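Long-range contacts in 4-hydroxy-3-methylbut-2-enyl diphosphate reductase (Aquifex aeolicus, PDB 3DNF), which catalyses the last step of the non-mevalonate pathway, reducing (E)-4-hydroxy-3-methylbut-2-enyl diphosphate to a mixture of isopentenyl diphosphate and dimethylallyl diphosphate with an iron-sulfur cluster: residues T68-S73 against I92-P97; K100-A105 against I189-N194; V106-R111 against E185-N190; F115-G120 against I142-L147; P125-T130 against V162-Q167. All blocks are in the same frame, centred on the assembly; numbering follows the deposited sequence.

Contact 1: residues T68-S73 against I92-P97. With F3S (Fe3-s4 cluster), chain E.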
# COMPACT_ATOMS: atom_id res chain seq x y z
N THR B 68 23.93 32.82 -17.32
CA THR B 68 23.87 31.59 -16.50
C THR B 68 22.43 31.45 -16.03
O THR B 68 21.80 32.43 -15.64
CB THR B 68 24.79 31.69 -15.26
OG1 THR B 68 26.15 31.68 -15.70
CG2 THR B 68 24.56 30.47 -14.29
N VAL B 69 21.87 30.24 -16.16
CA VAL B 69 20.56 30.00 -15.54
C VAL B 69 20.66 28.81 -14.59
O VAL B 69 21.32 27.80 -14.87
CB VAL B 69 19.41 29.76 -16.57
CG1 VAL B 69 19.07 31.05 -17.33
CG2 VAL B 69 19.83 28.66 -17.49
N ILE B 70 20.06 29.00 -13.41
CA ILE B 70 20.06 27.99 -12.33
C ILE B 70 18.71 27.29 -12.21
O ILE B 70 17.66 27.93 -11.93
CB ILE B 70 20.52 28.59 -10.99
CG1 ILE B 70 21.93 29.23 -11.16
CG2 ILE B 70 20.54 27.51 -9.87
CD1 ILE B 70 22.13 30.44 -10.28
N ILE B 71 18.73 25.99 -12.45
CA ILE B 71 17.48 25.16 -12.32
C ILE B 71 17.18 25.04 -10.82
O ILE B 71 18.08 24.70 -10.06
CB ILE B 71 17.68 23.78 -12.93
CG1 ILE B 71 17.98 23.93 -14.45
CG2 ILE B 71 16.42 22.85 -12.64
CD1 ILE B 71 18.22 22.61 -15.18
N ARG B 72 15.92 25.29 -10.41
CA ARG B 72 15.60 25.27 -9.00
C ARG B 72 15.56 23.84 -8.46
O ARG B 72 15.58 22.86 -9.24
CB ARG B 72 14.27 25.98 -8.73
CG ARG B 72 14.25 27.48 -9.17
CD ARG B 72 13.01 28.17 -8.69
NE ARG B 72 11.78 27.62 -9.27
CZ ARG B 72 10.62 28.28 -9.31
NH1 ARG B 72 10.54 29.52 -8.86
NH2 ARG B 72 9.54 27.71 -9.84
N SER B 73 15.52 23.75 -7.14
CA SER B 73 15.59 22.47 -6.43
C SER B 73 14.51 21.47 -6.87
O SER B 73 14.71 20.27 -6.72
CB SER B 73 15.53 22.69 -4.92
OG SER B 73 14.24 23.22 -4.58
N ILE B 92 23.23 25.68 -14.78
CA ILE B 92 23.59 25.07 -13.50
C ILE B 92 22.40 24.28 -12.95
O ILE B 92 21.35 24.84 -12.65
CB ILE B 92 23.99 26.13 -12.46
CG1 ILE B 92 24.93 27.21 -13.06
CG2 ILE B 92 24.52 25.47 -11.15
CD1 ILE B 92 26.39 27.06 -12.80
N ASP B 93 22.61 22.98 -12.77
CA ASP B 93 21.51 22.14 -12.34
C ASP B 93 21.53 22.04 -10.83
O ASP B 93 22.30 21.26 -10.29
CB ASP B 93 21.57 20.74 -12.93
CG ASP B 93 20.34 19.91 -12.59
OD1 ASP B 93 19.39 20.48 -12.00
OD2 ASP B 93 20.27 18.74 -13.02
N ALA B 94 20.60 22.75 -10.17
CA ALA B 94 20.50 22.70 -8.72
C ALA B 94 19.27 21.90 -8.26
O ALA B 94 18.82 22.02 -7.13
CB ALA B 94 20.49 24.11 -8.11
N THR B 95 18.71 21.07 -9.15
CA THR B 95 17.70 20.10 -8.73
C THR B 95 18.16 19.31 -7.50
O THR B 95 19.28 18.81 -7.46
CB THR B 95 17.43 19.08 -9.87
OG1 THR B 95 17.10 19.80 -11.05
CG2 THR B 95 16.24 18.16 -9.50
N CYS B 96 17.30 19.22 -6.49
CA CYS B 96 17.66 18.43 -5.28
C CYS B 96 18.01 16.98 -5.66
O CYS B 96 17.28 16.39 -6.49
CB CYS B 96 16.49 18.46 -4.26
SG CYS B 96 16.89 17.62 -2.70
N PRO B 97 19.11 16.41 -5.11
CA PRO B 97 19.47 14.99 -5.30
C PRO B 97 18.27 14.07 -5.02
O PRO B 97 18.10 13.07 -5.71
CB PRO B 97 20.60 14.78 -4.29
CG PRO B 97 21.26 16.15 -4.26
CD PRO B 97 20.09 17.07 -4.21
FE1 F3S E . 13.71 17.30 0.69
FE3 F3S E . 15.23 18.11 -1.40
FE4 F3S E . 14.25 19.63 0.28
S1 F3S E . 13.46 16.68 -1.47
S2 F3S E . 12.51 19.08 1.46
S3 F3S E . 15.80 18.21 0.80
S4 F3S E . 14.70 20.32 -1.74
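Ile70 and Ile92 lie side by side, pointing the same way, on two parallel strands, with Ile70 CG1, anti to the carbonyl carbon (chi1 -57°), 3.9 Å from Ile92 CB. The other branch, Ile70 CG2, meets Ala94 CB. At the N-terminal end the side chains of Thr68 and Ile92 slant across each other, Thr68 CG2 3.5 Å from Ile92 CG1. On the other face Ile71 slants across Asp93 and Thr95, with its CG2 3.5 Å from Thr95 OG1. Asp93 OD1 serves the chain that leaves the strand: the hydroxyl Thr95 OG1 donates to its syn lone pair at 2.6 Å, and Thr95 N reaches it from above the carboxylate plane, closing an Asx turn. An alanine at Asp93 would probably leave Thr95 N and OG1 without their shared acceptor and let the turn before the cluster ligand shift. Beyond the turn, Cys96 N donates to Ser73 O at 2.8 Å, and Cys96 SG binds iron FE3 of the cluster at 2.2 Å. The segments belong to a beta-alpha-beta unit that runs through helix 78-86. Strand 34-36 flanks strand 68-71 on the side away from 90-93, and helix 14-26 packs on the face of Ile70, Ile92 and Ala94.

Contact 2: residues K100-A105 against I189-N194. With F3S (Fe3-s4 cluster), chain E.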
# COMPACT_ATOMS: atom_id res chain seq x y z
N LYS B 100 16.01 14.30 -8.04
CA LYS B 100 16.64 13.46 -9.04
C LYS B 100 16.41 11.96 -8.82
O LYS B 100 16.28 11.20 -9.78
CB LYS B 100 18.14 13.71 -9.15
CG LYS B 100 18.56 15.08 -9.76
CD LYS B 100 17.91 15.43 -11.14
CE LYS B 100 18.12 14.35 -12.16
NZ LYS B 100 17.43 14.70 -13.42
N ALA B 101 16.32 11.55 -7.57
CA ALA B 101 16.01 10.15 -7.28
C ALA B 101 14.59 9.75 -7.75
O ALA B 101 14.35 8.59 -8.08
CB ALA B 101 16.18 9.87 -5.81
N VAL B 102 13.63 10.67 -7.69
CA VAL B 102 12.30 10.40 -8.25
C VAL B 102 12.41 10.22 -9.75
O VAL B 102 11.77 9.33 -10.34
CB VAL B 102 11.26 11.49 -7.92
CG1 VAL B 102 9.87 11.07 -8.35
CG2 VAL B 102 11.30 11.87 -6.43
N HIS B 103 13.15 11.12 -10.41
CA HIS B 103 13.38 10.98 -11.87
C HIS B 103 13.97 9.59 -12.22
O HIS B 103 13.52 8.92 -13.21
CB HIS B 103 14.38 12.03 -12.32
CG HIS B 103 13.92 13.43 -12.13
ND1 HIS B 103 14.73 14.51 -12.42
CD2 HIS B 103 12.75 13.95 -11.70
CE1 HIS B 103 14.08 15.63 -12.16
NE2 HIS B 103 12.87 15.32 -11.75
N GLU B 104 14.95 9.17 -11.44
CA GLU B 104 15.60 7.87 -11.61
C GLU B 104 14.57 6.73 -11.41
O GLU B 104 14.53 5.79 -12.19
CB GLU B 104 16.78 7.72 -10.65
CG GLU B 104 17.96 8.63 -11.03
CD GLU B 104 18.97 8.85 -9.89
OE1 GLU B 104 19.04 8.01 -8.96
OE2 GLU B 104 19.71 9.88 -9.94
N ALA B 105 13.74 6.88 -10.39
CA ALA B 105 12.81 5.83 -9.96
C ALA B 105 11.75 5.61 -11.03
O ALA B 105 11.37 4.46 -11.32
CB ALA B 105 12.14 6.19 -8.66
N ILE B 189 8.45 2.55 -4.65
CA ILE B 189 9.71 3.13 -4.25
C ILE B 189 9.37 4.42 -3.49
O ILE B 189 8.91 5.42 -4.08
CB ILE B 189 10.62 3.40 -5.45
CG1 ILE B 189 10.88 2.08 -6.20
CG2 ILE B 189 11.93 4.14 -4.96
CD1 ILE B 189 11.58 2.29 -7.55
N ASN B 190 9.58 4.37 -2.18
CA ASN B 190 9.18 5.50 -1.33
C ASN B 190 10.18 6.65 -1.46
O ASN B 190 11.24 6.64 -0.84
CB ASN B 190 9.03 5.09 0.13
CG ASN B 190 8.47 6.24 1.00
OD1 ASN B 190 8.56 7.43 0.64
ND2 ASN B 190 7.93 5.89 2.13
N THR B 191 9.79 7.65 -2.24
CA THR B 191 10.67 8.79 -2.49
C THR B 191 10.30 10.05 -1.67
O THR B 191 10.76 11.17 -1.98
CB THR B 191 10.62 9.13 -3.97
OG1 THR B 191 9.26 9.21 -4.38
CG2 THR B 191 11.37 8.08 -4.83
N ILE B 192 9.47 9.87 -0.63
CA ILE B 192 9.13 10.97 0.29
C ILE B 192 10.37 11.40 1.06
O ILE B 192 11.04 10.58 1.66
CB ILE B 192 8.00 10.57 1.28
CG1 ILE B 192 6.72 10.27 0.49
CG2 ILE B 192 7.77 11.66 2.34
CD1 ILE B 192 5.51 9.87 1.36
N CYS B 193 10.64 12.70 1.06
CA CYS B 193 11.81 13.23 1.75
C CYS B 193 11.45 13.45 3.21
O CYS B 193 10.36 13.96 3.52
CB CYS B 193 12.25 14.54 1.07
SG CYS B 193 13.53 15.36 1.99
N ASN B 194 12.35 13.08 4.13
CA ASN B 194 12.06 13.22 5.57
C ASN B 194 12.30 14.63 6.14
O ASN B 194 12.09 14.84 7.36
CB ASN B 194 12.82 12.18 6.42
CG ASN B 194 14.35 12.30 6.32
OD1 ASN B 194 14.89 13.23 5.71
ND2 ASN B 194 15.04 11.34 6.91
FE1 F3S E . 13.71 17.30 0.69
FE3 F3S E . 15.23 18.11 -1.40
FE4 F3S E . 14.25 19.63 0.28
S1 F3S E . 13.46 16.68 -1.47
S2 F3S E . 12.51 19.08 1.46
S3 F3S E . 15.80 18.21 0.80
S4 F3S E . 14.70 20.32 -1.74
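Helix 97-111 passes the loop that follows strand 185-189 with the backbones closest at Val102 and Thr191, whose CA atoms are 6.2 Å apart. The packing joins a helix of an open alpha/beta domain to the loop beyond the end of a parallel strand, a loop that carries one of the cysteines of the iron-sulfur cluster. Val102 and Thr191 cross at about a right angle, and Val102 CG2 comes to 3.7 Å from Thr191 CB, with OG1 and CG2 of the threonine only slightly farther off. Thr191 OG1 sits between its own backbone N and carbonyl carbon (chi1 49°) and bonds to Ala163 O of the adjacent strand, which helps to fix the rotation of the side chain against the valine. One helical turn on, Ala105 CB points toward segment 189-194 and touches CD1 of Ile189, at the end of the strand, at 4.1 Å.

On a different side of the helix, Lys100 NZ lies in the ring plane of His103 and donates to ND1 at 2.9 Å, while that ring stacks with Tyr133. Within the loop, Asn190 OD1 accepts from Ile192 N in an Asx turn, and Asn190 ND2 bonds to Ala180 O of the second subunit. Past this turn the chain reaches the cluster, where Cys193 SG binds iron FE1 at 2.3 Å.

Contact 3: residues V106-R111 against E185-N190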
# COMPACT_ATOMS: atom_id res chain seq x y z
N VAL B 106 11.25 6.70 -11.63
CA VAL B 106 10.18 6.47 -12.65
C VAL B 106 10.77 5.78 -13.86
O VAL B 106 10.11 4.90 -14.50
CB VAL B 106 9.36 7.73 -13.01
CG1 VAL B 106 8.60 8.29 -11.77
CG2 VAL B 106 10.22 8.79 -13.72
N CYS B 107 12.02 6.07 -14.15
CA CYS B 107 12.64 5.39 -15.28
C CYS B 107 12.98 3.91 -15.00
O CYS B 107 12.82 3.07 -15.87
CB CYS B 107 13.87 6.15 -15.78
SG CYS B 107 13.41 7.81 -16.44
N GLN B 108 13.46 3.63 -13.80
CA GLN B 108 13.70 2.27 -13.35
C GLN B 108 12.41 1.46 -13.41
O GLN B 108 12.43 0.36 -13.97
CB GLN B 108 14.29 2.26 -11.94
CG GLN B 108 14.53 0.85 -11.41
CD GLN B 108 14.69 0.83 -9.91
OE1 GLN B 108 14.99 1.86 -9.30
NE2 GLN B 108 14.48 -0.32 -9.31
N LEU B 109 11.30 2.00 -12.87
CA LEU B 109 10.04 1.31 -12.89
C LEU B 109 9.56 1.04 -14.33
O LEU B 109 9.00 -0.04 -14.61
CB LEU B 109 8.99 2.11 -12.09
CG LEU B 109 9.14 2.11 -10.54
CD1 LEU B 109 8.13 3.11 -9.94
CD2 LEU B 109 8.93 0.73 -9.91
N THR B 110 9.79 1.99 -15.22
CA THR B 110 9.46 1.81 -16.64
C THR B 110 10.26 0.64 -17.27
O THR B 110 9.69 -0.24 -17.94
CB THR B 110 9.71 3.15 -17.38
OG1 THR B 110 8.77 4.13 -16.90
CG2 THR B 110 9.59 2.96 -18.91
N ARG B 111 11.57 0.63 -17.05
CA ARG B 111 12.43 -0.47 -17.50
C ARG B 111 11.96 -1.84 -16.99
O ARG B 111 12.06 -2.84 -17.69
CB ARG B 111 13.89 -0.24 -17.12
CG ARG B 111 14.52 0.98 -17.80
CD ARG B 111 16.06 1.00 -17.62
NE ARG B 111 16.47 1.15 -16.22
CZ ARG B 111 16.68 2.32 -15.60
NH1 ARG B 111 16.52 3.49 -16.21
NH2 ARG B 111 17.06 2.32 -14.33
N GLU B 185 0.21 -6.88 -8.98
CA GLU B 185 1.56 -6.66 -8.53
C GLU B 185 1.84 -5.17 -8.42
O GLU B 185 1.64 -4.41 -9.35
CB GLU B 185 2.54 -7.33 -9.48
CG GLU B 185 3.94 -6.98 -9.23
CD GLU B 185 4.90 -7.71 -10.13
OE1 GLU B 185 4.64 -8.89 -10.48
OE2 GLU B 185 5.93 -7.09 -10.46
N VAL B 186 2.30 -4.76 -7.23
CA VAL B 186 2.57 -3.36 -7.01
C VAL B 186 4.01 -3.24 -6.54
O VAL B 186 4.42 -3.97 -5.65
CB VAL B 186 1.63 -2.74 -5.94
CG1 VAL B 186 2.11 -1.32 -5.59
CG2 VAL B 186 0.21 -2.71 -6.45
N LYS B 187 4.77 -2.30 -7.11
CA LYS B 187 6.08 -1.99 -6.56
C LYS B 187 6.11 -0.55 -6.11
O LYS B 187 5.73 0.35 -6.85
CB LYS B 187 7.20 -2.26 -7.57
CG LYS B 187 8.58 -1.85 -7.08
CD LYS B 187 9.64 -2.48 -7.95
CE LYS B 187 11.03 -1.96 -7.67
NZ LYS B 187 12.03 -2.80 -8.40
N VAL B 188 6.57 -0.31 -4.88
CA VAL B 188 6.62 1.03 -4.35
C VAL B 188 8.05 1.41 -4.09
O VAL B 188 8.80 0.66 -3.46
CB VAL B 188 5.88 1.12 -2.99
CG1 VAL B 188 5.90 2.55 -2.39
CG2 VAL B 188 4.47 0.55 -3.11
N ILE B 189 8.45 2.55 -4.65
CA ILE B 189 9.71 3.13 -4.25
C ILE B 189 9.37 4.42 -3.49
O ILE B 189 8.91 5.42 -4.08
CB ILE B 189 10.62 3.40 -5.45
CG1 ILE B 189 10.88 2.08 -6.20
CG2 ILE B 189 11.93 4.14 -4.96
CD1 ILE B 189 11.58 2.29 -7.55
N ASN B 190 9.58 4.37 -2.18
CA ASN B 190 9.18 5.50 -1.33
C ASN B 190 10.18 6.65 -1.46
O ASN B 190 11.24 6.64 -0.84
CB ASN B 190 9.03 5.09 0.13
CG ASN B 190 8.47 6.24 1.00
OD1 ASN B 190 8.56 7.43 0.64
ND2 ASN B 190 7.93 5.89 2.13
O HOH W 1 14.83 -2.06 -7.30
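Helix 106-111 and strand 185-189 run nearly antiparallel, at 158°, with their axes 10.2 Å apart, the usual layering of a helix on a sheet. Leu109 fills the space between. Its CD2 lies 3.8 Å from both CG and CD of Lys187, against the extended aliphatic part of the lysine, and its CG meets Ile189 CD1 tip to tip at 3.9 Å. Gln108, with CG anti to the backbone N (chi1 179°), crosses Lys187 at about a right angle. Gln108 NE2 and Lys187 NZ stand 3.6 Å apart, two donors that share a water, which accepts from NZ at 3.1 Å and weakly from NE2. Glu112 takes both ends, forming a salt bridge with Lys187 NZ and a hydrogen bond with Gln108 NE2. Lys187 NZ also pairs with Glu185 of the second subunit, whose strand adds to this sheet in antiparallel fashion across the interface. An alanine at Lys187 would probably open a gap beside Leu109 CD2 and leave Glu112 and the partner subunit's Glu185 without this positive charge. The lysine thus works in two ways, its methylenes belonging to the apolar layer while its ammonium group probably balances carboxylates from both subunits.

Contact 4: residues F115-G120 against I142-L147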
# COMPACT_ATOMS: atom_id res chain seq x y z
N PHE B 115 3.39 0.30 -15.00
CA PHE B 115 2.64 1.54 -15.24
C PHE B 115 2.86 2.41 -13.98
O PHE B 115 2.68 1.93 -12.90
CB PHE B 115 1.16 1.22 -15.37
CG PHE B 115 0.28 2.43 -15.56
CD1 PHE B 115 0.07 2.95 -16.84
CD2 PHE B 115 -0.34 3.04 -14.47
CE1 PHE B 115 -0.76 4.08 -17.03
CE2 PHE B 115 -1.17 4.17 -14.64
CZ PHE B 115 -1.39 4.67 -15.93
N VAL B 116 3.27 3.65 -14.16
CA VAL B 116 3.73 4.45 -13.00
C VAL B 116 2.59 5.32 -12.44
O VAL B 116 1.93 6.08 -13.15
CB VAL B 116 4.98 5.30 -13.37
CG1 VAL B 116 5.37 6.27 -12.23
CG2 VAL B 116 6.16 4.35 -13.65
N VAL B 117 2.45 5.28 -11.12
CA VAL B 117 1.65 6.24 -10.40
C VAL B 117 2.55 7.18 -9.58
O VAL B 117 3.38 6.72 -8.81
CB VAL B 117 0.68 5.48 -9.50
CG1 VAL B 117 0.12 6.41 -8.41
CG2 VAL B 117 -0.46 4.84 -10.34
N LEU B 118 2.44 8.46 -9.85
CA LEU B 118 3.18 9.49 -9.09
C LEU B 118 2.17 10.11 -8.13
O LEU B 118 1.26 10.80 -8.58
CB LEU B 118 3.75 10.54 -10.05
CG LEU B 118 4.43 11.80 -9.51
CD1 LEU B 118 5.54 11.41 -8.55
CD2 LEU B 118 4.97 12.61 -10.73
N VAL B 119 2.34 9.88 -6.82
CA VAL B 119 1.44 10.47 -5.83
C VAL B 119 1.93 11.90 -5.51
O VAL B 119 3.04 12.12 -5.03
CB VAL B 119 1.31 9.61 -4.51
CG1 VAL B 119 0.28 10.25 -3.56
CG2 VAL B 119 0.94 8.14 -4.84
N GLY B 120 1.13 12.88 -5.90
CA GLY B 120 1.54 14.28 -5.74
C GLY B 120 0.54 15.26 -6.31
O GLY B 120 -0.53 14.87 -6.76
N ILE B 142 0.36 8.11 -14.50
CA ILE B 142 -0.48 9.23 -14.12
C ILE B 142 -0.01 9.83 -12.78
O ILE B 142 0.76 9.18 -12.05
CB ILE B 142 -1.95 8.81 -13.98
CG1 ILE B 142 -2.08 7.64 -12.98
CG2 ILE B 142 -2.57 8.43 -15.36
CD1 ILE B 142 -3.52 7.26 -12.59
N VAL B 143 -0.54 11.02 -12.50
CA VAL B 143 -0.45 11.65 -11.16
C VAL B 143 -1.72 11.33 -10.39
O VAL B 143 -2.83 11.45 -10.92
CB VAL B 143 -0.29 13.19 -11.25
CG1 VAL B 143 -0.15 13.79 -9.81
CG2 VAL B 143 0.93 13.53 -12.09
N VAL B 144 -1.54 10.90 -9.14
CA VAL B 144 -2.66 10.66 -8.25
C VAL B 144 -2.64 11.73 -7.17
O VAL B 144 -1.76 11.74 -6.30
CB VAL B 144 -2.60 9.20 -7.67
CG1 VAL B 144 -3.59 9.06 -6.46
CG2 VAL B 144 -3.00 8.19 -8.76
N GLU B 145 -3.62 12.64 -7.22
CA GLU B 145 -3.68 13.74 -6.27
C GLU B 145 -4.79 13.50 -5.26
O GLU B 145 -4.69 13.93 -4.09
CB GLU B 145 -3.85 15.09 -6.98
CG GLU B 145 -3.81 16.24 -5.99
CD GLU B 145 -3.72 17.60 -6.64
OE1 GLU B 145 -3.41 17.69 -7.85
OE2 GLU B 145 -3.92 18.58 -5.89
N THR B 146 -5.83 12.83 -5.71
CA THR B 146 -6.89 12.38 -4.82
C THR B 146 -7.21 10.93 -5.15
O THR B 146 -6.82 10.42 -6.20
CB THR B 146 -8.18 13.26 -4.92
OG1 THR B 146 -8.82 13.04 -6.18
CG2 THR B 146 -7.84 14.72 -4.76
N LEU B 147 -7.94 10.25 -4.27
CA LEU B 147 -8.14 8.83 -4.41
C LEU B 147 -8.89 8.47 -5.71
O LEU B 147 -8.66 7.41 -6.28
CB LEU B 147 -8.80 8.25 -3.16
CG LEU B 147 -8.52 6.80 -2.74
CD1 LEU B 147 -7.04 6.42 -2.72
CD2 LEU B 147 -9.14 6.58 -1.36
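Val117 and Ile142 pair across parallel strands 115-119 and 142-144, the two strands of a beta-alpha-beta unit whose connecting helix is 125-136. Ile142 CB starts from the outermost strand of the sheet within this subunit, and CG1 lies between the backbone N and the carbonyl carbon (chi1 56°). From there CG1 meets Phe115 CE2 at 4.0 Å and, a little farther away, Val117 CG2; the Val117 and Ile142 side chains lie side by side, pointing the same way. The other branch, CG2, touches Phe115 CZ, also at 4.0 Å, so the two branches of Ile142 meet neighbouring atoms of the ring, which lies slantwise to them. The ring itself stacks on His156. On the same face Val117 CG1 packs on Val144 CG2 at 3.6 Å, while Val119 faces helix 169-182. Leu118 and Val143 turn to the other face, under helix 125-136. The backbones are tied alternately: Leu118 N donates to Ile142 O almost straight, at 176°, and Leu118 O accepts from Val144 N. At the C-terminal end Gly120 N bonds to Val144 O at 3.1 Å, and Gly120 O comes within 3.3 Å of Val143 CG1.

Contact 5: residues P125-T130 against V162-Q167. With F3S (Fe3-s4 cluster), chain E.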
# COMPACT_ATOMS: atom_id res chain seq x y z
N PRO B 125 5.51 22.16 -9.94
CA PRO B 125 6.71 22.02 -10.80
C PRO B 125 7.55 20.73 -10.63
O PRO B 125 8.12 20.21 -11.62
CB PRO B 125 7.53 23.27 -10.45
CG PRO B 125 6.52 24.27 -9.92
CD PRO B 125 5.50 23.44 -9.20
N GLU B 126 7.66 20.20 -9.41
CA GLU B 126 8.40 18.95 -9.21
C GLU B 126 7.73 17.80 -9.99
O GLU B 126 8.40 17.02 -10.67
CB GLU B 126 8.52 18.57 -7.73
CG GLU B 126 9.48 17.41 -7.54
CD GLU B 126 9.31 16.77 -6.17
OE1 GLU B 126 9.52 17.52 -5.17
OE2 GLU B 126 8.96 15.56 -6.12
N VAL B 127 6.42 17.77 -9.92
CA VAL B 127 5.61 16.77 -10.57
C VAL B 127 5.70 16.89 -12.10
O VAL B 127 5.91 15.91 -12.79
CB VAL B 127 4.15 16.78 -9.98
CG1 VAL B 127 3.22 15.86 -10.78
CG2 VAL B 127 4.19 16.34 -8.51
N ILE B 128 5.58 18.10 -12.63
CA ILE B 128 5.73 18.35 -14.05
C ILE B 128 7.11 17.86 -14.52
O ILE B 128 7.22 17.24 -15.58
CB ILE B 128 5.56 19.87 -14.33
CG1 ILE B 128 4.10 20.24 -14.06
CG2 ILE B 128 5.96 20.25 -15.77
CD1 ILE B 128 3.82 21.73 -14.05
N GLY B 129 8.14 18.16 -13.74
CA GLY B 129 9.49 17.72 -14.16
C GLY B 129 9.59 16.20 -14.23
O GLY B 129 10.07 15.63 -15.22
N THR B 130 9.10 15.52 -13.20
CA THR B 130 9.13 14.07 -13.14
C THR B 130 8.34 13.43 -14.28
O THR B 130 8.80 12.46 -14.85
CB THR B 130 8.60 13.62 -11.78
OG1 THR B 130 9.49 14.10 -10.78
CG2 THR B 130 8.58 12.11 -11.69
N VAL B 162 5.50 5.91 -6.98
CA VAL B 162 6.46 6.83 -6.38
C VAL B 162 5.73 8.06 -5.79
O VAL B 162 4.50 8.19 -5.94
CB VAL B 162 7.57 7.27 -7.37
CG1 VAL B 162 8.37 6.04 -7.80
CG2 VAL B 162 6.98 8.03 -8.54
N ALA B 163 6.47 8.93 -5.10
CA ALA B 163 5.87 10.09 -4.44
C ALA B 163 6.60 11.37 -4.81
O ALA B 163 7.83 11.40 -5.01
CB ALA B 163 5.88 9.94 -2.91
N GLN B 164 5.82 12.43 -4.93
CA GLN B 164 6.39 13.77 -4.89
C GLN B 164 7.13 13.86 -3.54
O GLN B 164 6.68 13.33 -2.53
CB GLN B 164 5.26 14.78 -4.98
CG GLN B 164 5.72 16.24 -5.07
CD GLN B 164 4.56 17.21 -4.94
OE1 GLN B 164 3.41 16.80 -4.88
NE2 GLN B 164 4.86 18.51 -4.91
N THR B 165 8.32 14.47 -3.54
CA THR B 165 9.18 14.48 -2.32
C THR B 165 8.47 15.01 -1.07
O THR B 165 8.73 14.55 0.06
CB THR B 165 10.49 15.26 -2.52
OG1 THR B 165 10.22 16.64 -2.85
CG2 THR B 165 11.39 14.59 -3.64
N THR B 166 7.60 16.00 -1.28
CA THR B 166 6.83 16.64 -0.19
C THR B 166 5.44 16.04 0.04
O THR B 166 4.66 16.59 0.80
CB THR B 166 6.68 18.14 -0.46
OG1 THR B 166 6.10 18.31 -1.75
CG2 THR B 166 8.04 18.79 -0.44
N GLN B 167 5.14 14.91 -0.60
CA GLN B 167 3.83 14.26 -0.41
C GLN B 167 3.62 13.87 1.06
O GLN B 167 4.50 13.31 1.69
CB GLN B 167 3.73 13.02 -1.33
CG GLN B 167 2.46 12.18 -1.09
CD GLN B 167 1.20 12.95 -1.35
OE1 GLN B 167 1.07 13.62 -2.38
NE2 GLN B 167 0.27 12.89 -0.41
FE1 F3S E . 13.71 17.30 0.69
FE3 F3S E . 15.23 18.11 -1.40
FE4 F3S E . 14.25 19.63 0.28
S1 F3S E . 13.46 16.68 -1.47
S2 F3S E . 12.51 19.08 1.46
S3 F3S E . 15.80 18.21 0.80
S4 F3S E . 14.70 20.32 -1.74
O HOH W 2 7.67 19.03 -3.98
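Glu126 grips Thr165 with both carboxylate oxygens, and this is the tight part of the contact. Thr165 OG1 donates to Glu126 OE1 at 2.6 Å, approaching on the syn side and 21° out of the carboxylate plane. Thr165 N gives its hydrogen to the syn lone pair of Glu126 OE2 at 2.9 Å, in a bond that is nearly straight at 167°. Two donors from one residue thus hold the carboxylate against rotation. The glutamate reaches them on an extended chain, with CG anti to the backbone N (chi1 -171°), and OE2 also lies 3.4 Å from Gln164 CA.

The arrangement joins the start of helix 125-136 to the end of strand 158-163 in an open alpha/beta domain, where the chain leaves the sheet through a type I turn from Gln164 to Gln167. Glu126 is the predicted proton donor, and Thr165 is predicted to bind the substrate. The threonine also lines the cluster pocket, its CB 3.5 Å from sulfur S1, so Thr165 stands between Glu126 and the cluster sulfur.

Beside this grip the contact is van der Waals alone. The Val127 and Gln164 side chains cross at about a right angle, with Val127 CG2 3.7 Å from Gln164 CD; Gln164 OE1 instead accepts from Glu121 N. On the looser, watery side, one molecule donates to Glu126 OE1 at 2.7 Å, accepts from Gln164 NE2 and hydrogen-bonds to the hydroxyl OG1 of the exposed Thr166.

Overall arrangement
Following the chain from the N terminus, contact 1 closes first, completing a beta-alpha-beta unit of one parallel sheet before any other contact opens. Helix 97-111 then opens contacts 2 and 3, which share Ile189 and Asn190. Contacts 4 and 5 nest inside these long loops and cross each other: contact 4 closes at strand 141-144, contact 5 at the end of strand 158-163, and contacts 3 and 2 close later, on strand 185-189 and the loop after it. Contact 4 joins two strands of a second sheet, and contacts 3 and 5 tie helices 97-111 and 125-136 to it. Contacts 1, 2 and 5 converge on the iron-sulfur cluster, and contacts 2 and 3 reach the second subunit.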